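Local coordinates for protein glutathione S-transferase omega-like 2 (Saccharomyces cerevisiae, PDB 5LKB) that acts as a glutathione-dependent thiol transferase, reducing dehydroascorbate and dimethylarsinic acid and reacting with glutathionyl-(hydro)quinones, at residues T131-P134 with H135-Y138; N212-V215 with Y216-N220; G222-K225 with T226-E230; V239-V242 with F243-D247. All coordinates share one frame; numbering follows the deposited sequence.

Contact 1 (T131-P134 with H135-Y138); sequences TNEP and HYGY
Glu133 curls its own side chain back into the turn, toward the N-H groups of His135, Tyr136 and Tyr138, and its carboxylate holds together an alpha-turn in a loop of the thioredoxin-like N-terminal domain. The main chain adds a weak bond of its own, Gly137 N to Glu133 O (3.1 Å), so the carboxylate probably carries much of the closure. Gly137 has positive phi, a backbone shape that residues with a CB adopt less readily. A water joins the two ends of the turn, accepting from Glu133 N (2.7 Å) and donating to Tyr138 O (2.9 Å). Farther out, CG of Glu133 stands anti to the backbone N (chi1 -169°), and the bend at chi2 then brings the carboxylate inward. OE1 serves two donors: Tyr136 N at 2.8 Å on its syn lone pair, and Tyr138 N at 3.2 Å from the anti side in a nearly straight bond (166°). OE2 takes His135 N from above the carboxylate plane, 2.9 Å away, and has a second partner in Tyr41 OH on strand 38-42. One side chain thus does the work of several backbone carbonyls. The aromatic side chains gather round it. CB of Tyr136 sits over the centre of the Tyr138 ring, while the Tyr136 hydroxyl leaves the turn to bond Trp162 NE1. After Glu133 comes Pro134, which lies alongside His135, whose ring also meets Trp39 edge-to-face. The proline makes a CH-pi contact, its CG 4.3 Å from the centroid of the His135 ring and 23° off the normal.

Contact 2 (N212-V215 with Y216-N220); sequences NSWV and YDSIN
Val215 O is the focus of the tight side of this contact, gripped at once by Ile219 N (2.9 Å) and Asn220 N (2.9 Å) from opposite faces of its carbonyl plane. Sharing one acceptor between the fourth and fifth residues onward widens the helix here. The same valine carries the packing: CG1, anti to the backbone N (chi1 167°), approaches Ile219 CB (4.2 Å) and lies across the Asn220 amide, 4.0 Å from its CG. If an alanine stood at Asn220, the amide facing Val215 CG1 would be missing and a gap would probably open between that methyl and Trp48 and Arg51 of helix 47-58. Trp214 touches more lightly, its CZ3 4.4 Å from Ile219 CD1. By contrast, the solvent side is loose. Asp217 N makes only a weak, long bond to Ser213 O (3.4 Å), and the two side chains meet through a water that lies 3.0 Å from Ser213 OG and donates to Asp217 OD2 (2.7 Å). The Tyr216 ring touches Arg15, a glutathione-binding residue. The doubled carbonyl marks a pi-type turn, formed where helix 205-220 of the all-helical glutathione transferase C-terminal domain reaches its end.

Contact 3 (G222-K225 with T226-E230); sequences GVYK and TGFAE
Thr226 bonds back to Gly222 within the short helix 222-227 of the glutathione transferase C-terminal domain, illustrating how a threonine can satisfy its hydroxyl on its own helix. OG1, held beside the backbone N (chi1 -59°), donates to Gly222 O at 2.9 Å, and Thr226 N gives the same oxygen a 3.0 Å bond from the opposite face of the carbonyl plane. Gly227 N follows with a regular bond to Val223 O (2.9 Å). Phe228 N continues the pattern to Tyr224 O (2.8 Å), and its ring lies alongside that of Tyr224, both side chains pointing the same way. The rings are oblique, centroids 5.5 Å apart and planes at 54°: Phe228 CE2 comes to the edge of the tyrosine ring, 3.5 Å from CD1. Near the active site, Tyr224 OH bonds Tyr346 OH and a glycerol, probably from the crystallisation liquor, while its ring makes a cation-pi contact with Arg15, which binds glutathione. Replacing Phe228 by an alanine would probably leave the CD1 edge of Tyr224 without its neighbour and open a gap among Phe13, Phe305 and His350, which all meet this ring edge-to-face. Ala229 then brings its CB within 3.3 Å of Lys225 O.

Contact 4 (V239-V242 with F243-D247); sequences VNNV and FEHLD
The His245 ring turns its edge to Asn241, and the Phe243 ring turns its edge to Val239, in overlapping turns of the long alpha-helix 232-264. Phe243 also stacks on Phe309, while Val239 CG2 lies in the plane of the phenyl ring at its edge, 3.9 Å from CE2. ND1 of His245 donates to Asn241 O (2.8 Å), which lies practically in the plane of the imidazole; as a carbonyl oxygen can only accept, ND1 carries the proton. His245 N reaches the same oxygen at 3.1 Å from the other face of the carbonyl plane, and the two bonds fix how the ring is rotated. The torsion allows this, because chi1 of -71° sets the ring beside its own backbone N and so facing the preceding turn. The Asn241 amide, its plane 64° from the imidazole, brings OD1 close to the ring atom CE1 (2.9 Å). No hydrogen bond joins OD1 to ND1; OD1 instead accepts from a water at 2.8 Å, which also donates to Glu244 OE1 (2.7 Å) and spans the outer side of the turn. Asn241 and His245 face Ser218 of helix 205-220, while Val239 and Phe243 meet Phe309. Val239 also packs on Leu361 of the second subunit. Val242 and Leu246 add to the apolar packing, both touching Phe297 of helix 285-304. They run side by side in the same direction, with Val242 CG1 4.1 Å from Leu246 CD1.

In the fold
Each contact closes only a turn of its own chain, and following from the N terminus they come in series, none nested in or crossing another. Contact 1 shapes a loop of the thioredoxin-like domain before helix 141-148, its centre about 34 Å from that of contact 2 and on the opposite side of the chain's centre. Contacts 2, 3 and 4 belong to the helical C-terminal domain and touch one another. Asp217 O receives Lys225 NZ, tying helix 205-220 to helix 222-227. Val242 CG2 wedges against Ser218, Gly222 and Thr226, so helix 232-264 backs both, while contacts 3 and 4 also reach the second subunit.

Contact 1 (T131-P134 with H135-Y138)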
loop_
_atom_site.group_PDB
_atom_site.type_symbol
_atom_site.label_atom_id
_atom_site.label_comp_id
_atom_site.label_asym_id
_atom_site.label_seq_id
_atom_site.Cartn_x
_atom_site.Cartn_y
_atom_site.Cartn_z
ATOM N N THR A 131 -14.128 -2.174 -25.886
ATOM C CA THR A 131 -14.697 -2.361 -27.214
ATOM C C THR A 131 -16.140 -1.893 -27.200
ATOM O O THR A 131 -16.698 -1.478 -26.193
ATOM C CB THR A 131 -14.626 -3.836 -27.663
ATOM O OG1 THR A 131 -15.624 -4.606 -26.961
ATOM C CG2 THR A 131 -13.320 -4.480 -27.353
ATOM N N ASN A 132 -16.759 -2.026 -28.373
ATOM C CA ASN A 132 -18.184 -1.844 -28.500
ATOM C C ASN A 132 -18.885 -3.143 -28.130
ATOM O O ASN A 132 -18.271 -4.204 -27.979
ATOM C CB ASN A 132 -18.522 -1.405 -29.926
ATOM C CG ASN A 132 -18.170 -2.453 -30.973
ATOM O OD1 ASN A 132 -17.184 -3.185 -30.864
ATOM N ND2 ASN A 132 -18.963 -2.499 -32.050
ATOM N N GLU A 133 -20.215 -3.044 -27.996
ATOM C CA GLU A 133 -21.089 -4.205 -27.942
ATOM C C GLU A 133 -21.527 -4.429 -29.398
ATOM O O GLU A 133 -22.336 -3.641 -29.908
ATOM C CB GLU A 133 -22.272 -3.912 -27.002
ATOM C CG GLU A 133 -23.137 -5.130 -26.644
ATOM C CD GLU A 133 -23.825 -5.677 -27.894
ATOM O OE1 GLU A 133 -24.763 -4.971 -28.347
ATOM O OE2 GLU A 133 -23.388 -6.727 -28.408
ATOM N N PRO A 134 -20.973 -5.419 -30.098
ATOM C CA PRO A 134 -21.086 -5.453 -31.571
ATOM C C PRO A 134 -22.373 -6.045 -32.128
ATOM O O PRO A 134 -22.584 -5.892 -33.333
ATOM C CB PRO A 134 -19.885 -6.313 -31.987
ATOM C CG PRO A 134 -19.764 -7.309 -30.838
ATOM C CD PRO A 134 -20.188 -6.568 -29.587
ATOM N N HIS A 135 -23.228 -6.677 -31.328
ATOM C CA HIS A 135 -24.427 -7.302 -31.901
ATOM C C HIS A 135 -25.630 -6.357 -31.947
ATOM O O HIS A 135 -26.381 -6.359 -32.944
ATOM C CB HIS A 135 -24.723 -8.588 -31.137
ATOM C CG HIS A 135 -23.613 -9.568 -31.213
ATOM N ND1 HIS A 135 -23.264 -10.213 -32.374
ATOM C CD2 HIS A 135 -22.699 -9.941 -30.286
ATOM C CE1 HIS A 135 -22.224 -10.996 -32.150
ATOM N NE2 HIS A 135 -21.870 -10.850 -30.881
ATOM N N TYR A 136 -25.797 -5.518 -30.931
ATOM C CA TYR A 136 -26.939 -4.625 -30.795
ATOM C C TYR A 136 -26.575 -3.173 -30.600
ATOM O O TYR A 136 -27.489 -2.345 -30.458
ATOM C CB TYR A 136 -27.816 -5.082 -29.614
ATOM C CG TYR A 136 -27.881 -6.584 -29.520
ATOM C CD1 TYR A 136 -28.675 -7.328 -30.393
ATOM C CD2 TYR A 136 -27.111 -7.277 -28.607
ATOM C CE1 TYR A 136 -28.691 -8.701 -30.338
ATOM C CE2 TYR A 136 -27.124 -8.649 -28.534
ATOM C CZ TYR A 136 -27.919 -9.377 -29.412
ATOM O OH TYR A 136 -27.900 -10.761 -29.348
ATOM N N GLY A 137 -25.288 -2.841 -30.461
ATOM C CA GLY A 137 -24.883 -1.488 -30.091
ATOM C C GLY A 137 -25.260 -1.030 -28.702
ATOM O O GLY A 137 -25.425 0.172 -28.481
ATOM N N TYR A 138 -25.492 -1.939 -27.758
ATOM C CA TYR A 138 -25.851 -1.502 -26.410
ATOM C C TYR A 138 -24.693 -0.726 -25.768
ATOM O O TYR A 138 -23.521 -1.045 -25.998
ATOM C CB TYR A 138 -26.172 -2.712 -25.544
ATOM C CG TYR A 138 -27.424 -3.500 -25.910
ATOM C CD1 TYR A 138 -28.565 -2.849 -26.301
ATOM C CD2 TYR A 138 -27.458 -4.888 -25.763
ATOM C CE1 TYR A 138 -29.735 -3.563 -26.580
ATOM C CE2 TYR A 138 -28.629 -5.611 -26.042
ATOM C CZ TYR A 138 -29.745 -4.923 -26.441
ATOM O OH TYR A 138 -30.915 -5.610 -26.715
HETATM O O HOH W 1 -21.524 -0.693 -28.100
#

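Contact 2 (N212-V215 with Y216-N220)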
loop_
_atom_site.group_PDB
_atom_site.type_symbol
_atom_site.label_atom_id
_atom_site.label_comp_id
_atom_site.label_asym_id
_atom_site.label_seq_id
_atom_site.Cartn_x
_atom_site.Cartn_y
_atom_site.Cartn_z
ATOM N N ASN A 212 -10.570 -25.149 -4.241
ATOM C CA ASN A 212 -11.389 -24.042 -4.736
ATOM C C ASN A 212 -12.294 -23.475 -3.660
ATOM O O ASN A 212 -12.509 -22.267 -3.597
ATOM C CB ASN A 212 -12.303 -24.484 -5.900
ATOM C CG ASN A 212 -11.621 -24.553 -7.257
ATOM O OD1 ASN A 212 -10.421 -24.262 -7.444
ATOM N ND2 ASN A 212 -12.406 -25.047 -8.238
ATOM N N SER A 213 -12.881 -24.333 -2.809
ATOM C CA SER A 213 -13.843 -23.868 -1.825
ATOM C C SER A 213 -13.217 -22.876 -0.832
ATOM O O SER A 213 -13.807 -21.822 -0.573
ATOM C CB SER A 213 -14.479 -25.061 -1.079
ATOM O OG SER A 213 -15.468 -24.566 -0.213
ATOM N N TRP A 214 -12.092 -23.248 -0.221
ATOM C CA TRP A 214 -11.495 -22.323 0.763
ATOM C C TRP A 214 -10.740 -21.199 0.084
ATOM O O TRP A 214 -10.640 -20.108 0.668
ATOM C CB TRP A 214 -10.619 -23.048 1.801
ATOM C CG TRP A 214 -9.460 -23.837 1.335
ATOM C CD1 TRP A 214 -9.439 -25.191 1.061
ATOM C CD2 TRP A 214 -8.123 -23.381 1.136
ATOM N NE1 TRP A 214 -8.193 -25.581 0.701
ATOM C CE2 TRP A 214 -7.347 -24.495 0.759
ATOM C CE3 TRP A 214 -7.486 -22.135 1.270
ATOM C CZ2 TRP A 214 -5.979 -24.405 0.451
ATOM C CZ3 TRP A 214 -6.127 -22.052 0.976
ATOM C CH2 TRP A 214 -5.375 -23.165 0.612
ATOM N N VAL A 215 -10.160 -21.425 -1.092
ATOM C CA VAL A 215 -9.550 -20.306 -1.807
ATOM C C VAL A 215 -10.611 -19.287 -2.175
ATOM O O VAL A 215 -10.384 -18.073 -2.088
ATOM C CB VAL A 215 -8.746 -20.809 -3.025
ATOM C CG1 VAL A 215 -8.368 -19.650 -3.959
ATOM C CG2 VAL A 215 -7.553 -21.543 -2.557
ATOM N N TYR A 216 -11.818 -19.732 -2.540
ATOM C CA TYR A 216 -12.877 -18.768 -2.817
ATOM C C TYR A 216 -13.172 -17.878 -1.614
ATOM O O TYR A 216 -13.184 -16.640 -1.717
ATOM C CB TYR A 216 -14.151 -19.465 -3.310
ATOM C CG TYR A 216 -15.290 -18.486 -3.380
ATOM C CD1 TYR A 216 -15.420 -17.602 -4.433
ATOM C CD2 TYR A 216 -16.199 -18.337 -2.310
ATOM C CE1 TYR A 216 -16.385 -16.668 -4.478
ATOM C CE2 TYR A 216 -17.200 -17.397 -2.340
ATOM C CZ TYR A 216 -17.294 -16.534 -3.417
ATOM O OH TYR A 216 -18.243 -15.576 -3.484
ATOM N N ASP A 217 -13.464 -18.483 -0.470
ATOM C CA ASP A 217 -13.954 -17.696 0.636
ATOM C C ASP A 217 -12.871 -16.797 1.194
ATOM O O ASP A 217 -13.174 -15.693 1.654
ATOM C CB ASP A 217 -14.476 -18.586 1.758
ATOM C CG ASP A 217 -15.875 -19.149 1.448
ATOM O OD1 ASP A 217 -16.782 -18.410 0.976
ATOM O OD2 ASP A 217 -16.039 -20.370 1.676
ATOM N N SER A 218 -11.644 -17.299 1.234
ATOM C CA SER A 218 -10.554 -16.663 1.964
ATOM C C SER A 218 -9.624 -15.818 1.096
ATOM O O SER A 218 -8.905 -14.999 1.663
ATOM C CB SER A 218 -9.706 -17.670 2.746
ATOM O OG SER A 218 -8.910 -18.529 1.864
ATOM N N ILE A 219 -9.590 -15.991 -0.223
ATOM C CA ILE A 219 -8.618 -15.321 -1.086
ATOM C C ILE A 219 -9.361 -14.624 -2.209
ATOM O O ILE A 219 -9.331 -13.399 -2.331
ATOM C CB ILE A 219 -7.539 -16.314 -1.568
ATOM C CG1 ILE A 219 -6.736 -16.827 -0.353
ATOM C CG2 ILE A 219 -6.640 -15.679 -2.609
ATOM C CD1 ILE A 219 -5.823 -17.957 -0.539
ATOM N N ASN A 220 -10.026 -15.403 -3.075
ATOM C CA ASN A 220 -10.721 -14.801 -4.213
ATOM C C ASN A 220 -11.712 -13.746 -3.762
ATOM O O ASN A 220 -11.687 -12.588 -4.213
ATOM C CB ASN A 220 -11.454 -15.841 -5.079
ATOM C CG ASN A 220 -10.564 -16.847 -5.725
ATOM O OD1 ASN A 220 -9.408 -16.588 -6.144
ATOM N ND2 ASN A 220 -11.126 -18.012 -5.927
HETATM O O HOH W 2 -16.837 -21.864 -0.466
#

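Contact 3 (G222-K225 with T226-E230)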
loop_
_atom_site.group_PDB
_atom_site.type_symbol
_atom_site.label_atom_id
_atom_site.label_comp_id
_atom_site.label_asym_id
_atom_site.label_seq_id
_atom_site.Cartn_x
_atom_site.Cartn_y
_atom_site.Cartn_z
ATOM N N GLY A 222 -12.007 -13.262 -0.391
ATOM C CA GLY A 222 -11.443 -12.727 0.844
ATOM C C GLY A 222 -10.886 -11.324 0.671
ATOM O O GLY A 222 -11.097 -10.464 1.519
ATOM N N VAL A 223 -10.216 -11.075 -0.467
ATOM C CA VAL A 223 -9.688 -9.710 -0.667
ATOM C C VAL A 223 -10.795 -8.688 -0.787
ATOM O O VAL A 223 -10.640 -7.554 -0.348
ATOM C CB VAL A 223 -8.724 -9.610 -1.848
ATOM C CG1 VAL A 223 -7.525 -10.526 -1.643
ATOM C CG2 VAL A 223 -9.406 -9.924 -3.215
ATOM N N TYR A 224 -11.985 -9.061 -1.327
ATOM C CA TYR A 224 -13.101 -8.140 -1.470
ATOM C C TYR A 224 -13.821 -7.902 -0.142
ATOM O O TYR A 224 -14.169 -6.768 0.173
ATOM C CB TYR A 224 -14.108 -8.689 -2.472
ATOM C CG TYR A 224 -13.675 -8.524 -3.912
ATOM C CD1 TYR A 224 -13.905 -7.355 -4.577
ATOM C CD2 TYR A 224 -13.124 -9.560 -4.603
ATOM C CE1 TYR A 224 -13.547 -7.179 -5.910
ATOM C CE2 TYR A 224 -12.710 -9.400 -5.951
ATOM C CZ TYR A 224 -12.987 -8.211 -6.613
ATOM O OH TYR A 224 -12.649 -8.012 -7.968
ATOM N N LYS A 225 -14.016 -8.975 0.648
ATOM C CA LYS A 225 -14.558 -8.783 2.004
ATOM C C LYS A 225 -13.646 -7.887 2.855
ATOM O O LYS A 225 -14.138 -7.115 3.692
ATOM C CB LYS A 225 -14.791 -10.153 2.645
ATOM C CG LYS A 225 -15.895 -10.990 1.951
ATOM C CD LYS A 225 -16.186 -12.293 2.684
ATOM C CE LYS A 225 -15.056 -13.243 2.533
ATOM N NZ LYS A 225 -15.361 -14.581 3.126
ATOM N N THR A 226 -12.325 -7.959 2.604
ATOM C CA THR A 226 -11.368 -7.077 3.278
ATOM C C THR A 226 -11.483 -5.647 2.759
ATOM O O THR A 226 -11.643 -4.721 3.548
ATOM C CB THR A 226 -9.953 -7.617 3.080
ATOM O OG1 THR A 226 -9.827 -8.931 3.603
ATOM C CG2 THR A 226 -8.946 -6.720 3.760
ATOM N N GLY A 227 -11.378 -5.443 1.444
ATOM C CA GLY A 227 -11.260 -4.090 0.934
ATOM C C GLY A 227 -12.551 -3.319 0.923
ATOM O O GLY A 227 -12.531 -2.086 0.986
ATOM N N PHE A 228 -13.679 -4.029 0.783
ATOM C CA PHE A 228 -14.985 -3.404 0.805
ATOM C C PHE A 228 -15.555 -3.306 2.222
ATOM O O PHE A 228 -16.619 -2.712 2.402
ATOM C CB PHE A 228 -15.961 -4.181 -0.078
ATOM C CG PHE A 228 -15.777 -4.046 -1.581
ATOM C CD1 PHE A 228 -15.101 -2.986 -2.172
ATOM C CD2 PHE A 228 -16.398 -5.001 -2.423
ATOM C CE1 PHE A 228 -15.038 -2.855 -3.544
ATOM C CE2 PHE A 228 -16.297 -4.881 -3.793
ATOM C CZ PHE A 228 -15.634 -3.816 -4.345
ATOM N N ALA A 229 -14.890 -3.869 3.232
ATOM C CA ALA A 229 -15.381 -3.642 4.600
ATOM C C ALA A 229 -15.445 -2.160 4.900
ATOM O O ALA A 229 -14.547 -1.376 4.533
ATOM C CB ALA A 229 -14.544 -4.405 5.577
ATOM N N GLU A 230 -16.548 -1.742 5.556
ATOM C CA GLU A 230 -16.694 -0.364 6.000
ATOM C C GLU A 230 -16.650 -0.207 7.494
ATOM O O GLU A 230 -16.712 0.929 7.959
ATOM C CB GLU A 230 -17.949 0.273 5.426
ATOM C CG GLU A 230 -17.946 0.168 3.885
ATOM C CD GLU A 230 -18.836 1.187 3.184
ATOM O OE1 GLU A 230 -18.441 1.722 2.126
ATOM O OE2 GLU A 230 -19.950 1.440 3.684
#

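Contact 4 (V239-V242 with F243-D247)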
loop_
_atom_site.group_PDB
_atom_site.type_symbol
_atom_site.label_atom_id
_atom_site.label_comp_id
_atom_site.label_asym_id
_atom_site.label_seq_id
_atom_site.Cartn_x
_atom_site.Cartn_y
_atom_site.Cartn_z
ATOM N N VAL A 239 -8.868 -9.429 6.707
ATOM C CA VAL A 239 -7.474 -9.391 6.277
ATOM C C VAL A 239 -6.653 -10.458 6.961
ATOM O O VAL A 239 -5.755 -11.051 6.354
ATOM C CB VAL A 239 -6.834 -7.990 6.416
ATOM C CG1 VAL A 239 -6.472 -7.619 7.873
ATOM C CG2 VAL A 239 -5.612 -7.879 5.526
ATOM N N ASN A 240 -6.911 -10.721 8.247
ATOM C CA ASN A 240 -6.167 -11.791 8.897
ATOM C C ASN A 240 -6.476 -13.120 8.218
ATOM O O ASN A 240 -5.594 -13.960 8.064
ATOM C CB ASN A 240 -6.535 -11.880 10.379
ATOM C CG ASN A 240 -5.717 -10.917 11.251
ATOM O OD1 ASN A 240 -4.531 -11.101 11.444
ATOM N ND2 ASN A 240 -6.358 -9.947 11.759
ATOM N N ASN A 241 -7.731 -13.292 7.822
ATOM C CA ASN A 241 -8.167 -14.525 7.146
ATOM C C ASN A 241 -7.488 -14.683 5.795
ATOM O O ASN A 241 -7.074 -15.796 5.445
ATOM C CB ASN A 241 -9.685 -14.545 7.070
ATOM C CG ASN A 241 -10.200 -15.882 6.567
ATOM O OD1 ASN A 241 -9.961 -16.936 7.203
ATOM N ND2 ASN A 241 -10.784 -15.861 5.416
ATOM N N VAL A 242 -7.347 -13.589 5.020
ATOM C CA VAL A 242 -6.648 -13.669 3.744
ATOM C C VAL A 242 -5.253 -14.202 3.956
ATOM O O VAL A 242 -4.788 -15.110 3.272
ATOM C CB VAL A 242 -6.638 -12.283 3.075
ATOM C CG1 VAL A 242 -5.610 -12.248 1.947
ATOM C CG2 VAL A 242 -8.009 -11.858 2.538
ATOM N N PHE A 243 -4.475 -13.548 4.849
ATOM C CA PHE A 243 -3.086 -13.947 4.998
ATOM C C PHE A 243 -2.949 -15.341 5.603
ATOM O O PHE A 243 -2.034 -16.070 5.234
ATOM C CB PHE A 243 -2.276 -12.861 5.770
ATOM C CG PHE A 243 -1.948 -11.675 4.878
ATOM C CD1 PHE A 243 -0.879 -11.748 4.025
ATOM C CD2 PHE A 243 -2.791 -10.579 4.822
ATOM C CE1 PHE A 243 -0.602 -10.713 3.110
ATOM C CE2 PHE A 243 -2.523 -9.526 3.920
ATOM C CZ PHE A 243 -1.459 -9.624 3.078
ATOM N N GLU A 244 -3.877 -15.742 6.472
ATOM C CA GLU A 244 -3.829 -17.093 7.032
ATOM C C GLU A 244 -3.961 -18.132 5.922
ATOM O O GLU A 244 -3.254 -19.152 5.922
ATOM C CB GLU A 244 -4.936 -17.262 8.057
ATOM C CG GLU A 244 -5.131 -18.661 8.605
ATOM C CD GLU A 244 -6.357 -18.733 9.503
ATOM O OE1 GLU A 244 -6.807 -17.678 9.993
ATOM O OE2 GLU A 244 -6.899 -19.843 9.679
ATOM N N HIS A 245 -4.780 -17.823 4.929
ATOM C CA HIS A 245 -4.985 -18.744 3.828
ATOM C C HIS A 245 -3.935 -18.638 2.753
ATOM O O HIS A 245 -3.635 -19.646 2.087
ATOM C CB HIS A 245 -6.411 -18.666 3.327
ATOM C CG HIS A 245 -7.350 -19.260 4.309
ATOM N ND1 HIS A 245 -7.843 -18.534 5.373
ATOM C CD2 HIS A 245 -7.839 -20.529 4.431
ATOM C CE1 HIS A 245 -8.633 -19.323 6.091
ATOM N NE2 HIS A 245 -8.662 -20.531 5.530
ATOM N N LEU A 246 -3.341 -17.468 2.549
ATOM C CA LEU A 246 -2.159 -17.445 1.697
ATOM C C LEU A 246 -1.037 -18.285 2.299
ATOM O O LEU A 246 -0.276 -18.936 1.579
ATOM C CB LEU A 246 -1.674 -16.005 1.469
ATOM C CG LEU A 246 -2.519 -15.046 0.625
ATOM C CD1 LEU A 246 -1.990 -13.618 0.706
ATOM C CD2 LEU A 246 -2.595 -15.506 -0.801
ATOM N N ASP A 247 -0.901 -18.259 3.627
ATOM C CA ASP A 247 0.057 -19.128 4.289
ATOM C C ASP A 247 -0.215 -20.593 3.960
ATOM O O ASP A 247 0.732 -21.341 3.715
ATOM C CB ASP A 247 0.015 -18.915 5.795
ATOM C CG ASP A 247 0.554 -17.553 6.201
ATOM O OD1 ASP A 247 1.266 -16.913 5.393
ATOM O OD2 ASP A 247 0.306 -17.215 7.375
HETATM O O HOH W 3 -9.470 -17.133 9.983
#